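Local atomic coordinates of cytosol aminopeptidase (Staphylococcus aureus subsp. aureus, PDB entry 3KZW), a protein that probably removes amino acids one at a time from the N-termini of peptides, as a metal-dependent leucyl aminopeptidase. Residues R106-M111 with L148-I153; E221-H226 with R262-T267; A336-M339 with S344-P347; L434-T439 with F464-V469. All coordinates share one frame; numbering follows the deposited sequence.

The four contacts follow one another along the chain, each closing before the next opens. Contact 1 packs two helices within the N-terminal domain, whereas contacts 2, 3 and 4 belong to the catalytic domain; the centre of contact 1 lies about 32 Å from that of contact 2 and about 43 Å from that of contact 3. Contacts 2 and 3 share a sheet, in which strands 262-269 and 328-338 are neighbours, and their nearest atoms come within about 5 Å. Contact 4, on helix 461-470, has its centre about 24 Å from that of contact 3. Contacts 3 and 4 also lie where subunits of the six-chain assembly meet, so they join internal packing to oligomer contacts.

Contact 1 of 4, residues R106-M111 with L148-I153; sequences RSYQDM and LMACGI
The phenol ring of Y108 reaches across to helix 144-157 and meets it obliquely: its CE1 lies 4.2 Å from CB of A150, so the methyl group sits neither squarely over a face nor squarely at an edge. Further out, the hydroxyl of Y108 ends beside a methyl group, OH being 3.6 Å from CD1 of I153, and the two side chains cross at about a right angle. This reach depends on the tyrosine having CG anti to the backbone N (chi1 180°), which carries the ring across although its root does not point straight at the other helix. One turn further along, M111 adds a shorter touch, its CB 4.0 Å from CB of A150; the rest of its extended chain leads away. A150 thus meets both residues with a single methyl, and alanine suits the place because its small side chain lets the backbones come close, the CA atoms of M111 and A150 being 6.3 Å apart. W115, also on helix 108-124, packs against A150 as well.

The start of helix 108-124 is fixed by reciprocal bonds. D110 N donates to S107 OG over 3.3 Å, and S107 N donates to D110 OD2 over 3.0 Å, meeting that oxygen from above the carboxylate plane. Serine and aspartate are well suited to this exchange, since each side chain accepts from the other residue's backbone amide, S107 standing at the N-cap and D110 in the first turn. It is a capping box, here opening a helix that packs on its neighbour in the N-terminal part of the aminopeptidase.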
loop_
_atom_site.group_PDB
_atom_site.type_symbol
_atom_site.label_atom_id
_atom_site.label_comp_id
_atom_site.label_asym_id
_atom_site.label_seq_id
_atom_site.Cartn_x
_atom_site.Cartn_y
_atom_site.Cartn_z
ATOM N N ARG A 106 -27.390 -40.098 -7.924
ATOM C CA ARG A 106 -26.331 -39.771 -8.879
ATOM C C ARG A 106 -26.701 -38.560 -9.740
ATOM O O ARG A 106 -27.551 -38.648 -10.627
ATOM C CB ARG A 106 -25.990 -40.983 -9.752
ATOM C CG ARG A 106 -24.703 -40.830 -10.554
ATOM C CD ARG A 106 -24.310 -42.117 -11.261
ATOM N NE ARG A 106 -25.236 -42.473 -12.338
ATOM C CZ ARG A 106 -24.987 -43.381 -13.281
ATOM N NH1 ARG A 106 -23.834 -44.035 -13.299
ATOM N NH2 ARG A 106 -25.892 -43.631 -14.215
ATOM N N SER A 107 -26.048 -37.434 -9.466
ATOM C CA SER A 107 -26.307 -36.177 -10.164
ATOM C C SER A 107 -25.593 -36.117 -11.512
ATOM O O SER A 107 -24.798 -37.001 -11.843
ATOM C CB SER A 107 -25.875 -34.996 -9.291
ATOM O OG SER A 107 -24.491 -35.065 -8.984
ATOM N N TYR A 108 -25.887 -35.073 -12.286
ATOM C CA TYR A 108 -25.210 -34.826 -13.560
ATOM C C TYR A 108 -23.735 -34.480 -13.342
ATOM O O TYR A 108 -22.879 -34.839 -14.154
ATOM C CB TYR A 108 -25.918 -33.714 -14.342
ATOM C CG TYR A 108 -25.279 -33.382 -15.676
ATOM C CD1 TYR A 108 -25.442 -34.219 -16.778
ATOM C CD2 TYR A 108 -24.518 -32.223 -15.836
ATOM C CE1 TYR A 108 -24.857 -33.918 -18.006
ATOM C CE2 TYR A 108 -23.928 -31.910 -17.059
ATOM C CZ TYR A 108 -24.102 -32.761 -18.138
ATOM O OH TYR A 108 -23.520 -32.450 -19.350
ATOM N N GLN A 109 -23.452 -33.782 -12.243
ATOM C CA GLN A 109 -22.079 -33.479 -11.836
ATOM C C GLN A 109 -21.289 -34.769 -11.605
ATOM O O GLN A 109 -20.145 -34.888 -12.044
ATOM C CB GLN A 109 -22.072 -32.613 -10.573
ATOM C CG GLN A 109 -20.693 -32.114 -10.155
ATOM C CD GLN A 109 -20.701 -31.448 -8.789
ATOM O OE1 GLN A 109 -20.481 -30.242 -8.674
ATOM N NE2 GLN A 109 -20.962 -32.234 -7.747
ATOM N N ASP A 110 -21.915 -35.728 -10.921
ATOM C CA ASP A 110 -21.324 -37.045 -10.690
ATOM C C ASP A 110 -20.948 -37.723 -12.006
ATOM O O ASP A 110 -19.857 -38.275 -12.125
ATOM C CB ASP A 110 -22.269 -37.941 -9.877
ATOM C CG ASP A 110 -22.434 -37.478 -8.430
ATOM O OD1 ASP A 110 -21.497 -36.864 -7.875
ATOM O OD2 ASP A 110 -23.508 -37.740 -7.842
ATOM N N MET A 111 -21.847 -37.660 -12.991
ATOM C CA MET A 111 -21.606 -38.233 -14.321
ATOM C C MET A 111 -20.396 -37.594 -15.004
ATOM O O MET A 111 -19.601 -38.289 -15.638
ATOM C CB MET A 111 -22.844 -38.098 -15.220
ATOM C CG MET A 111 -24.053 -38.935 -14.810
ATOM S SD MET A 111 -25.521 -38.525 -15.800
ATOM C CE MET A 111 -26.869 -39.169 -14.782
ATOM N N LEU A 148 -25.006 -40.653 -21.849
ATOM C CA LEU A 148 -24.279 -40.648 -23.121
ATOM C C LEU A 148 -23.823 -39.251 -23.542
ATOM O O LEU A 148 -22.805 -39.108 -24.218
ATOM C CB LEU A 148 -25.120 -41.294 -24.230
ATOM C CG LEU A 148 -25.575 -42.750 -24.052
ATOM C CD1 LEU A 148 -26.476 -43.169 -25.203
ATOM C CD2 LEU A 148 -24.399 -43.710 -23.918
ATOM N N MET A 149 -24.585 -38.232 -23.145
ATOM C CA MET A 149 -24.217 -36.836 -23.374
ATOM C C MET A 149 -22.940 -36.508 -22.605
ATOM O O MET A 149 -21.979 -35.997 -23.179
ATOM C CB MET A 149 -25.346 -35.905 -22.925
ATOM C CG MET A 149 -25.241 -34.468 -23.435
ATOM S SD MET A 149 -25.693 -34.286 -25.178
ATOM C CE MET A 149 -27.416 -34.805 -25.166
ATOM N N ALA A 150 -22.945 -36.815 -21.308
ATOM C CA ALA A 150 -21.796 -36.603 -20.435
ATOM C C ALA A 150 -20.575 -37.367 -20.935
ATOM O O ALA A 150 -19.462 -36.841 -20.925
ATOM C CB ALA A 150 -22.136 -37.009 -19.009
ATOM N N CYS A 151 -20.800 -38.602 -21.379
ATOM C CA CYS A 151 -19.759 -39.443 -21.967
ATOM C C CYS A 151 -19.106 -38.764 -23.171
ATOM O O CYS A 151 -17.877 -38.722 -23.277
ATOM C CB CYS A 151 -20.341 -40.799 -22.372
ATOM S SG CYS A 151 -19.123 -42.020 -22.911
ATOM N N GLY A 152 -19.935 -38.223 -24.062
ATOM C CA GLY A 152 -19.463 -37.530 -25.261
ATOM C C GLY A 152 -18.678 -36.259 -24.977
ATOM O O GLY A 152 -17.612 -36.043 -25.559
ATOM N N ILE A 153 -19.207 -35.419 -24.087
ATOM C CA ILE A 153 -18.569 -34.147 -23.732
ATOM C C ILE A 153 -17.207 -34.370 -23.077
ATOM O O ILE A 153 -16.204 -33.794 -23.505
ATOM C CB ILE A 153 -19.468 -33.273 -22.807
ATOM C CG1 ILE A 153 -20.774 -32.898 -23.517
ATOM C CG2 ILE A 153 -18.732 -32.003 -22.369
ATOM C CD1 ILE A 153 -21.871 -32.388 -22.590
#

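Contact 2 of 4, residues E221-H226 with R262-T267; sequences EDIVNH and RLVTIT
I223 of helix 216-226 packs on V264 and I266 of strand 262-269, a helix-on-sheet layer of the α/β catalytic part of the enzyme. This one helical residue makes the touch, and it does so with its short branch: CG2 lies 4.0 Å from CD1 of I266 and 4.3 Å from CG1 of V264. With CG1 beside the backbone N (chi1 -66°), CG2 is placed anti to it and can meet both strand residues. The side chains of I223 and I266 cross at about a right angle, methyl group to methyl group.

V264 and I266 are two positions apart, so the alternation of a β-strand turns both toward the helix, and their branched apolar side chains suit an extended backbone as well as a buried layer. All three residues are buried, and no hydrogen bond spans the contact. At its margin E221 and R262 carry opposite charges, but their charged atoms do not touch; E221 OE2 is instead bonded to Q217.

Within the sheet, strand 262-269 runs antiparallel to both 233-237 and 328-338. L333 of the latter packs on I223, V264 and I266 and extends the apolar surface beneath the helix, while V224 reaches V234 and V236 of strand 233-237. H226 is hydrogen-bonded through NE2 to E318 of helix 308-322.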
loop_
_atom_site.group_PDB
_atom_site.type_symbol
_atom_site.label_atom_id
_atom_site.label_comp_id
_atom_site.label_asym_id
_atom_site.label_seq_id
_atom_site.Cartn_x
_atom_site.Cartn_y
_atom_site.Cartn_z
ATOM N N GLU A 221 -9.082 -13.264 -38.509
ATOM C CA GLU A 221 -8.640 -14.117 -39.611
ATOM C C GLU A 221 -8.846 -15.602 -39.317
ATOM O O GLU A 221 -9.224 -16.367 -40.209
ATOM C CB GLU A 221 -7.170 -13.847 -39.945
ATOM C CG GLU A 221 -6.925 -12.520 -40.652
ATOM C CD GLU A 221 -5.450 -12.141 -40.736
ATOM O OE1 GLU A 221 -4.590 -12.897 -40.228
ATOM O OE2 GLU A 221 -5.157 -11.072 -41.316
ATOM N N ASP A 222 -8.600 -16.001 -38.070
ATOM C CA ASP A 222 -8.777 -17.391 -37.649
ATOM C C ASP A 222 -10.244 -17.814 -37.672
ATOM O O ASP A 222 -10.556 -18.952 -38.026
ATOM C CB ASP A 222 -8.181 -17.623 -36.255
ATOM C CG ASP A 222 -6.661 -17.757 -36.271
ATOM O OD1 ASP A 222 -6.028 -17.529 -37.333
ATOM O OD2 ASP A 222 -6.094 -18.090 -35.206
ATOM N N ILE A 223 -11.132 -16.895 -37.297
ATOM C CA ILE A 223 -12.573 -17.147 -37.311
ATOM C C ILE A 223 -13.083 -17.307 -38.751
ATOM O O ILE A 223 -13.880 -18.206 -39.033
ATOM C CB ILE A 223 -13.358 -16.047 -36.542
ATOM C CG1 ILE A 223 -13.009 -16.091 -35.053
ATOM C CG2 ILE A 223 -14.865 -16.219 -36.713
ATOM C CD1 ILE A 223 -13.310 -14.803 -34.299
ATOM N N VAL A 224 -12.605 -16.445 -39.650
ATOM C CA VAL A 224 -12.928 -16.534 -41.077
ATOM C C VAL A 224 -12.523 -17.897 -41.641
ATOM O O VAL A 224 -13.338 -18.583 -42.261
ATOM C CB VAL A 224 -12.255 -15.398 -41.896
ATOM C CG1 VAL A 224 -12.406 -15.629 -43.395
ATOM C CG2 VAL A 224 -12.833 -14.053 -41.519
ATOM N N ASN A 225 -11.271 -18.286 -41.406
ATOM C CA ASN A 225 -10.732 -19.547 -41.917
ATOM C C ASN A 225 -11.420 -20.783 -41.342
ATOM O O ASN A 225 -11.571 -21.791 -42.035
ATOM C CB ASN A 225 -9.219 -19.626 -41.688
ATOM C CG ASN A 225 -8.440 -18.648 -42.558
ATOM O OD1 ASN A 225 -8.869 -18.290 -43.658
ATOM N ND2 ASN A 225 -7.278 -18.219 -42.069
ATOM N N HIS A 226 -11.839 -20.696 -40.080
ATOM C CA HIS A 226 -12.511 -21.805 -39.414
ATOM C C HIS A 226 -13.889 -22.091 -40.009
ATOM O O HIS A 226 -14.240 -23.250 -40.231
ATOM C CB HIS A 226 -12.624 -21.557 -37.910
ATOM C CG HIS A 226 -13.377 -22.624 -37.183
ATOM N ND1 HIS A 226 -12.812 -23.835 -36.845
ATOM C CD2 HIS A 226 -14.657 -22.672 -36.745
ATOM C CE1 HIS A 226 -13.709 -24.579 -36.224
ATOM N NE2 HIS A 226 -14.837 -23.897 -36.151
ATOM N N ARG A 262 -10.862 -4.787 -34.279
ATOM C CA ARG A 262 -11.683 -5.391 -35.324
ATOM C C ARG A 262 -13.086 -5.634 -34.784
ATOM O O ARG A 262 -13.267 -5.835 -33.576
ATOM C CB ARG A 262 -11.088 -6.728 -35.786
ATOM C CG ARG A 262 -9.726 -6.651 -36.469
ATOM C CD ARG A 262 -9.830 -6.090 -37.875
ATOM N NE ARG A 262 -8.568 -6.205 -38.602
ATOM C CZ ARG A 262 -7.593 -5.299 -38.579
ATOM N NH1 ARG A 262 -7.715 -4.194 -37.858
ATOM N NH2 ARG A 262 -6.490 -5.501 -39.279
ATOM N N LEU A 263 -14.076 -5.601 -35.675
ATOM C CA LEU A 263 -15.421 -6.058 -35.337
ATOM C C LEU A 263 -15.780 -7.254 -36.206
ATOM O O LEU A 263 -15.752 -7.166 -37.435
ATOM C CB LEU A 263 -16.461 -4.948 -35.503
ATOM C CG LEU A 263 -17.849 -5.291 -34.945
ATOM C CD1 LEU A 263 -17.984 -4.847 -33.498
ATOM C CD2 LEU A 263 -18.937 -4.666 -35.787
ATOM N N VAL A 264 -16.109 -8.367 -35.556
ATOM C CA VAL A 264 -16.432 -9.607 -36.255
ATOM C C VAL A 264 -17.923 -9.911 -36.134
ATOM O O VAL A 264 -18.455 -10.014 -35.027
ATOM C CB VAL A 264 -15.594 -10.800 -35.723
ATOM C CG1 VAL A 264 -15.863 -12.058 -36.537
ATOM C CG2 VAL A 264 -14.112 -10.466 -35.748
ATOM N N THR A 265 -18.587 -10.035 -37.281
ATOM C CA THR A 265 -19.999 -10.408 -37.329
ATOM C C THR A 265 -20.122 -11.844 -37.826
ATOM O O THR A 265 -19.596 -12.193 -38.884
ATOM C CB THR A 265 -20.820 -9.458 -38.235
ATOM O OG1 THR A 265 -20.510 -8.097 -37.913
ATOM C CG2 THR A 265 -22.309 -9.681 -38.046
ATOM N N ILE A 266 -20.811 -12.670 -37.044
ATOM C CA ILE A 266 -21.002 -14.082 -37.361
ATOM C C ILE A 266 -22.494 -14.381 -37.466
ATOM O O ILE A 266 -23.228 -14.226 -36.494
ATOM C CB ILE A 266 -20.369 -14.989 -36.275
ATOM C CG1 ILE A 266 -18.877 -14.687 -36.113
ATOM C CG2 ILE A 266 -20.577 -16.461 -36.607
ATOM C CD1 ILE A 266 -18.275 -15.220 -34.826
ATOM N N THR A 267 -22.942 -14.803 -38.644
ATOM C CA THR A 267 -24.355 -15.143 -38.836
ATOM C C THR A 267 -24.562 -16.629 -39.113
ATOM O O THR A 267 -23.836 -17.236 -39.903
ATOM C CB THR A 267 -25.027 -14.302 -39.951
ATOM O OG1 THR A 267 -24.276 -14.421 -41.163
ATOM C CG2 THR A 267 -25.107 -12.835 -39.554
#

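Contact 3 of 4, residues A336-M339 with S344-P347; sequences AENM and SMKP
N338 and M345 cross at about a right angle, the flat amide of one meeting the methyl end of the other: CE of M345 lies 3.7 Å from OD1 of N338. It is a van der Waals touch between a methyl and a carbonyl oxygen. M345 gets there with CG in the crowded position between the backbone N and the carbonyl carbon (chi1 64°), from which the chain runs out fully extended; an unbranched thioether is long and supple enough to bridge such a gap. N338 holds CG anti to its backbone N (chi1 -164°), which brings the amide end nearer than its root would suggest. The amide has its main polar engagement elsewhere, because ND2 is hydrogen-bonded to both OD1 of D288 and O of T364; this pair of bonds settles which way round the group is turned. Asparagine suits the place by offering two N-H groups inside the protein.

The second touch pairs a side chain with backbone. CB of S344 lies 3.4 Å from O of M339, whereas at M339 the bond from CA to CB points away from 344-347, and the backbone oxygen makes the touch. The hydroxyl of S344 instead accepts a hydrogen bond from N of N341, inside the turn that joins the two segments, a fitting task for a short polar residue.

The segments lie at the end of strand 328-338 and in the loop that follows it. Strand 287-288 runs parallel alongside N338, and V253 of helix 248-254 packs on M345. Other subunits close in as well: P347 O is hydrogen-bonded to the hydroxyl of Y287 of a second subunit, and M339 packs on Y292 of a third.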
loop_
_atom_site.group_PDB
_atom_site.type_symbol
_atom_site.label_atom_id
_atom_site.label_comp_id
_atom_site.label_asym_id
_atom_site.label_seq_id
_atom_site.Cartn_x
_atom_site.Cartn_y
_atom_site.Cartn_z
ATOM N N ALA A 336 -10.166 -5.865 -29.521
ATOM C CA ALA A 336 -9.199 -4.781 -29.348
ATOM C C ALA A 336 -8.100 -5.198 -28.380
ATOM O O ALA A 336 -8.233 -6.197 -27.672
ATOM C CB ALA A 336 -9.889 -3.517 -28.847
ATOM N N GLU A 337 -7.016 -4.425 -28.359
ATOM C CA GLU A 337 -5.917 -4.638 -27.424
ATOM C C GLU A 337 -5.696 -3.352 -26.625
ATOM O O GLU A 337 -5.358 -2.313 -27.193
ATOM C CB GLU A 337 -4.648 -5.042 -28.182
ATOM C CG GLU A 337 -3.611 -5.776 -27.347
ATOM C CD GLU A 337 -2.343 -6.101 -28.128
ATOM O OE1 GLU A 337 -2.053 -7.301 -28.325
ATOM O OE2 GLU A 337 -1.635 -5.161 -28.544
ATOM N N ASN A 338 -5.906 -3.426 -25.313
ATOM C CA ASN A 338 -5.824 -2.255 -24.434
ATOM C C ASN A 338 -4.387 -1.951 -24.011
ATOM O O ASN A 338 -3.881 -2.538 -23.057
ATOM C CB ASN A 338 -6.722 -2.452 -23.202
ATOM C CG ASN A 338 -6.999 -1.154 -22.451
ATOM O OD1 ASN A 338 -6.677 -0.062 -22.917
ATOM N ND2 ASN A 338 -7.608 -1.276 -21.281
ATOM N N MET A 339 -3.748 -1.020 -24.720
ATOM C CA MET A 339 -2.315 -0.743 -24.558
ATOM C C MET A 339 -2.016 0.731 -24.272
ATOM O O MET A 339 -2.877 1.594 -24.448
ATOM C CB MET A 339 -1.551 -1.183 -25.809
ATOM C CG MET A 339 -1.599 -2.676 -26.118
ATOM S SD MET A 339 -0.296 -3.636 -25.322
ATOM C CE MET A 339 -1.078 -4.050 -23.774
ATOM N N SER A 344 -2.901 6.851 -26.780
ATOM C CA SER A 344 -3.939 5.967 -26.231
ATOM C C SER A 344 -4.918 6.729 -25.334
ATOM O O SER A 344 -4.644 7.866 -24.929
ATOM C CB SER A 344 -3.318 4.784 -25.482
ATOM O OG SER A 344 -2.410 5.219 -24.495
ATOM N N MET A 345 -6.058 6.106 -25.035
ATOM C CA MET A 345 -7.101 6.749 -24.229
ATOM C C MET A 345 -6.645 7.050 -22.799
ATOM O O MET A 345 -5.830 6.322 -22.228
ATOM C CB MET A 345 -8.407 5.939 -24.242
ATOM C CG MET A 345 -8.336 4.553 -23.613
ATOM S SD MET A 345 -9.977 3.814 -23.426
ATOM C CE MET A 345 -9.564 2.223 -22.717
ATOM N N LYS A 346 -7.170 8.140 -22.244
ATOM C CA LYS A 346 -6.776 8.633 -20.925
ATOM C C LYS A 346 -8.027 8.965 -20.122
ATOM O O LYS A 346 -9.067 9.275 -20.707
ATOM C CB LYS A 346 -5.923 9.906 -21.046
ATOM C CG LYS A 346 -5.015 9.969 -22.268
ATOM C CD LYS A 346 -4.417 11.356 -22.483
ATOM C CE LYS A 346 -5.419 12.366 -23.027
ATOM N NZ LYS A 346 -5.840 12.072 -24.422
ATOM N N PRO A 347 -7.938 8.906 -18.778
ATOM C CA PRO A 347 -9.016 9.445 -17.948
ATOM C C PRO A 347 -9.283 10.914 -18.276
ATOM O O PRO A 347 -8.336 11.681 -18.436
ATOM C CB PRO A 347 -8.457 9.310 -16.535
ATOM C CG PRO A 347 -7.562 8.133 -16.613
ATOM C CD PRO A 347 -6.930 8.193 -17.970
#

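Contact 4 of 4, residues L434-T439 with F464-V469; sequences LPITAT and FAASFV
Residues 434-437 run in extended form past helix 461-470 before turning into helix 438-443, and the backbones come nearest where the CA atoms of I436 and S467 are 6.2 Å apart. The motif is a loop leading to a helix N-cap, with one apolar residue laid on a neighbouring helix of the catalytic fold. I436 uses both branches. Its CD1 lies 4.0 Å from CB of A466; with CG1 beside the backbone N (chi1 -54°), CG2 falls anti to it and lies 3.9 Å from CB of S467. Isoleucine suits this place because its forked side chain spans two successive helical residues, while alanine and serine are small enough to let the loop lie close. F409 of strand 406-411 packs on I436 and A466 together.

I436 also touches T470, a residue of a sodium site, and its side chain is about 8 Å from a bound sodium ion. A fourth subunit adjoins the loop: L434 packs on its counterpart there, and T439 OG1 is hydrogen-bonded to D404 of that subunit. T437 OG1 is hydrogen-bonded to OE1 of E440 and caps the helix by accepting a weak bond from T439 N, over 3.3 Å with an N-H...O angle of 134°.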
loop_
_atom_site.group_PDB
_atom_site.type_symbol
_atom_site.label_atom_id
_atom_site.label_comp_id
_atom_site.label_asym_id
_atom_site.label_seq_id
_atom_site.Cartn_x
_atom_site.Cartn_y
_atom_site.Cartn_z
ATOM N N LEU A 434 -27.637 -10.829 -10.168
ATOM C CA LEU A 434 -27.419 -9.589 -9.434
ATOM C C LEU A 434 -28.306 -8.507 -10.057
ATOM O O LEU A 434 -28.604 -8.568 -11.252
ATOM C CB LEU A 434 -25.944 -9.187 -9.477
ATOM C CG LEU A 434 -24.916 -10.092 -8.790
ATOM C CD1 LEU A 434 -23.518 -9.553 -9.010
ATOM C CD2 LEU A 434 -25.198 -10.228 -7.305
ATOM N N PRO A 435 -28.738 -7.516 -9.256
ATOM C CA PRO A 435 -29.745 -6.571 -9.742
ATOM C C PRO A 435 -29.199 -5.350 -10.489
ATOM O O PRO A 435 -28.040 -4.975 -10.310
ATOM C CB PRO A 435 -30.430 -6.119 -8.455
ATOM C CG PRO A 435 -29.367 -6.197 -7.421
ATOM C CD PRO A 435 -28.388 -7.264 -7.845
ATOM N N ILE A 436 -30.043 -4.759 -11.334
ATOM C CA ILE A 436 -29.818 -3.423 -11.881
ATOM C C ILE A 436 -30.989 -2.560 -11.423
ATOM O O ILE A 436 -32.121 -2.745 -11.881
ATOM C CB ILE A 436 -29.744 -3.409 -13.426
ATOM C CG1 ILE A 436 -28.691 -4.396 -13.940
ATOM C CG2 ILE A 436 -29.446 -2.001 -13.930
ATOM C CD1 ILE A 436 -28.777 -4.673 -15.436
ATOM N N THR A 437 -30.720 -1.625 -10.513
ATOM C CA THR A 437 -31.772 -0.786 -9.942
ATOM C C THR A 437 -31.746 0.642 -10.489
ATOM O O THR A 437 -30.907 0.981 -11.327
ATOM C CB THR A 437 -31.704 -0.746 -8.397
ATOM O OG1 THR A 437 -30.573 0.027 -7.981
ATOM C CG2 THR A 437 -31.616 -2.154 -7.814
ATOM N N ALA A 438 -32.671 1.470 -10.005
ATOM C CA ALA A 438 -32.744 2.882 -10.373
ATOM C C ALA A 438 -31.442 3.619 -10.060
ATOM O O ALA A 438 -31.059 4.542 -10.783
ATOM C CB ALA A 438 -33.918 3.546 -9.675
ATOM N N THR A 439 -30.772 3.202 -8.986
ATOM C CA THR A 439 -29.479 3.752 -8.583
ATOM C C THR A 439 -28.456 3.670 -9.717
ATOM O O THR A 439 -27.827 4.671 -10.065
ATOM C CB THR A 439 -28.937 3.029 -7.326
ATOM O OG1 THR A 439 -29.847 3.220 -6.238
ATOM C CG2 THR A 439 -27.558 3.559 -6.925
ATOM N N PHE A 464 -23.031 -1.435 -11.734
ATOM C CA PHE A 464 -22.794 -0.264 -12.575
ATOM C C PHE A 464 -22.408 -0.670 -13.998
ATOM O O PHE A 464 -22.985 -0.174 -14.967
ATOM C CB PHE A 464 -21.699 0.621 -11.966
ATOM C CG PHE A 464 -21.441 1.890 -12.733
ATOM C CD1 PHE A 464 -20.602 1.894 -13.839
ATOM C CD2 PHE A 464 -22.038 3.082 -12.346
ATOM C CE1 PHE A 464 -20.367 3.061 -14.552
ATOM C CE2 PHE A 464 -21.803 4.257 -13.052
ATOM C CZ PHE A 464 -20.969 4.244 -14.157
ATOM N N ALA A 465 -21.428 -1.566 -14.114
ATOM C CA ALA A 465 -20.971 -2.062 -15.410
ATOM C C ALA A 465 -22.114 -2.669 -16.226
ATOM O O ALA A 465 -22.232 -2.419 -17.427
ATOM C CB ALA A 465 -19.857 -3.071 -15.221
ATOM N N ALA A 466 -22.956 -3.457 -15.557
ATOM C CA ALA A 466 -24.107 -4.094 -16.190
ATOM C C ALA A 466 -25.104 -3.053 -16.695
ATOM O O ALA A 466 -25.625 -3.168 -17.805
ATOM C CB ALA A 466 -24.778 -5.046 -15.218
ATOM N N SER A 467 -25.350 -2.039 -15.869
ATOM C CA SER A 467 -26.229 -0.929 -16.224
ATOM C C SER A 467 -25.706 -0.182 -17.447
ATOM O O SER A 467 -26.480 0.220 -18.314
ATOM C CB SER A 467 -26.366 0.038 -15.047
ATOM O OG SER A 467 -27.229 1.115 -15.365
ATOM N N PHE A 468 -24.388 -0.010 -17.508
ATOM C CA PHE A 468 -23.743 0.673 -18.626
ATOM C C PHE A 468 -23.921 -0.095 -19.935
ATOM O O PHE A 468 -24.293 0.490 -20.953
ATOM C CB PHE A 468 -22.258 0.899 -18.333
ATOM C CG PHE A 468 -21.572 1.794 -19.326
ATOM C CD1 PHE A 468 -20.998 1.269 -20.480
ATOM C CD2 PHE A 468 -21.487 3.164 -19.104
ATOM C CE1 PHE A 468 -20.357 2.094 -21.403
ATOM C CE2 PHE A 468 -20.847 3.998 -20.018
ATOM C CZ PHE A 468 -20.282 3.462 -21.170
ATOM N N VAL A 469 -23.660 -1.399 -19.897
ATOM C CA VAL A 469 -23.776 -2.260 -21.075
ATOM C C VAL A 469 -25.229 -2.399 -21.550
ATOM O O VAL A 469 -25.506 -2.244 -22.741
ATOM C CB VAL A 469 -23.136 -3.650 -20.825
ATOM C CG1 VAL A 469 -23.378 -4.591 -21.998
ATOM C CG2 VAL A 469 -21.644 -3.504 -20.569
#